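Local coordinates for 75aa long hypothetical regulatory protein AsnC (Pyrococcus horikoshii, PDB 2CVI) that is of unknown function but, as a stand-alone Lrp/AsnC-type ligand-binding domain that self-associates, may sense small molecules in transcriptional regulation, at residues A[50-53]-A[54-58]. Numbering follows the deposited sequence.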
loop_
_atom_site.group_PDB
_atom_site.type_symbol
_atom_site.label_atom_id
_atom_site.label_comp_id
_atom_site.label_asym_id
_atom_site.label_seq_id
_atom_site.Cartn_x
_atom_site.Cartn_y
_atom_site.Cartn_z
ATOM N N LYS A 50 -17.706 -4.864 9.475
ATOM C CA LYS A 50 -18.327 -3.888 10.337
ATOM C C LYS A 50 -17.257 -3.286 11.253
ATOM O O LYS A 50 -17.242 -2.078 11.495
ATOM C CB LYS A 50 -19.439 -4.568 11.151
ATOM C CG LYS A 50 -20.047 -3.664 12.183
ATOM C CD LYS A 50 -21.300 -4.268 12.758
ATOM C CE LYS A 50 -21.766 -3.476 13.967
ATOM N NZ LYS A 50 -23.109 -3.920 14.416
ATOM N N ASP A 51 -16.352 -4.127 11.745
ATOM C CA ASP A 51 -15.278 -3.624 12.598
ATOM C C ASP A 51 -14.363 -2.673 11.818
ATOM O O ASP A 51 -13.920 -1.650 12.345
ATOM C CB ASP A 51 -14.445 -4.781 13.175
ATOM C CG ASP A 51 -15.207 -5.594 14.218
ATOM O OD1 ASP A 51 -15.941 -4.981 15.013
ATOM O OD2 ASP A 51 -15.045 -6.827 14.237
ATOM N N LEU A 52 -14.054 -3.026 10.583
ATOM C CA LEU A 52 -13.215 -2.149 9.766
ATOM C C LEU A 52 -13.920 -0.808 9.527
ATOM O O LEU A 52 -13.273 0.235 9.573
ATOM C CB LEU A 52 -12.888 -2.844 8.450
ATOM C CG LEU A 52 -12.153 -1.971 7.422
ATOM C CD1 LEU A 52 -10.803 -1.517 8.009
ATOM C CD2 LEU A 52 -12.013 -2.745 6.096
ATOM N N ASP A 53 -15.218 -0.843 9.236
ATOM C CA ASP A 53 -15.982 0.366 8.989
ATOM C C ASP A 53 -15.942 1.279 10.201
ATOM O O ASP A 53 -15.740 2.493 10.076
ATOM C CB ASP A 53 -17.427 -0.016 8.640
ATOM C CG ASP A 53 -18.155 1.091 7.939
ATOM O OD1 ASP A 53 -17.521 1.837 7.161
ATOM O OD2 ASP A 53 -19.370 1.211 8.163
ATOM N N GLN A 54 -16.119 0.704 11.388
ATOM C CA GLN A 54 -16.079 1.497 12.596
ATOM C C GLN A 54 -14.695 2.061 12.834
ATOM O O GLN A 54 -14.566 3.196 13.293
ATOM C CB GLN A 54 -16.570 0.672 13.785
ATOM C CG GLN A 54 -18.030 0.344 13.596
ATOM C CD GLN A 54 -18.626 -0.436 14.743
ATOM O OE1 GLN A 54 -17.960 -0.708 15.744
ATOM N NE2 GLN A 54 -19.897 -0.796 14.606
ATOM N N PHE A 55 -13.653 1.307 12.519
ATOM C CA PHE A 55 -12.302 1.833 12.681
ATOM C C PHE A 55 -12.104 3.058 11.791
ATOM O O PHE A 55 -11.560 4.076 12.238
ATOM C CB PHE A 55 -11.300 0.745 12.301
ATOM C CG PHE A 55 -9.870 1.144 12.485
ATOM C CD1 PHE A 55 -9.254 0.960 13.718
ATOM C CD2 PHE A 55 -9.140 1.729 11.446
ATOM C CE1 PHE A 55 -7.926 1.349 13.914
ATOM C CE2 PHE A 55 -7.793 2.133 11.633
ATOM C CZ PHE A 55 -7.199 1.932 12.875
ATOM N N ILE A 56 -12.515 2.950 10.528
ATOM C CA ILE A 56 -12.353 4.028 9.567
ATOM C C ILE A 56 -13.182 5.263 9.883
ATOM O O ILE A 56 -12.679 6.375 9.776
ATOM C CB ILE A 56 -12.753 3.520 8.148
ATOM C CG1 ILE A 56 -11.706 2.515 7.654
ATOM C CG2 ILE A 56 -12.909 4.697 7.163
ATOM C CD1 ILE A 56 -12.082 1.830 6.361
ATOM N N THR A 57 -14.440 5.095 10.276
ATOM C CA THR A 57 -15.237 6.301 10.489
ATOM C C THR A 57 -15.238 6.824 11.927
ATOM O O THR A 57 -15.372 8.049 12.146
ATOM C CB THR A 57 -16.663 6.093 9.971
ATOM O OG1 THR A 57 -17.312 5.181 10.844
ATOM C CG2 THR A 57 -16.668 5.512 8.525
ATOM N N GLU A 58 -15.018 5.950 12.898
ATOM C CA GLU A 58 -14.949 6.401 14.287
ATOM C C GLU A 58 -13.546 6.577 14.847
ATOM O O GLU A 58 -13.200 7.664 15.295
ATOM C CB GLU A 58 -15.692 5.462 15.220
ATOM C CG GLU A 58 -17.119 5.155 14.790
ATOM C CD GLU A 58 -17.818 4.211 15.770
ATOM O OE1 GLU A 58 -18.716 3.440 15.368
ATOM O OE2 GLU A 58 -17.480 4.243 16.965
HETATM O O HOH W 1 -15.519 -2.296 16.434
#
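Thr-57 grips the carbonyl oxygen of Asp-53 twice: its backbone N donates to Asp-53 O at 2.9 Å, nearly in line with the C=O bond, and its hydroxyl OG1 donates to the same oxygen at 3.2 Å, from above the carbonyl plane. The second bond follows from chi1 of 71°, which sets OG1 between the backbone N and the carbonyl carbon and turns it back toward the preceding turn. A valine here would probably cost Asp-53 O its hydroxyl donor, leaving the bond from Thr-57 N. One turn earlier, Gln-54 N bonds Lys-50 O at 3.0 Å, while the extended Gln-54 side chain runs back across the lysine, its NE2 lying 3.3 Å from Lys-50 CE. The other end of that amide, OE1, shares a water with Asp-51 OD1; the water donates to both, bridging the two side chains one turn apart. On the face toward the sheet, Leu-52 CD1 packs 3.9 Å from Ile-56 CD1, methyl against methyl. Leu-52 and Phe-55 rest on Val-44, Ile-56 reaches Thr-69 and Thr-71 of strand 66-77, and Thr-48 OG1 bonds Asp-51 N near the helix start. Besides these i to i+3 and i to i+4 contacts, helix 49-59 is amphipathic, with Leu-52, Phe-55 and Ile-56 on the face that covers the antiparallel sheet, as in the ferredoxin-like alpha+beta fold (βαββαβ) of Lrp/AsnC ligand-binding domains.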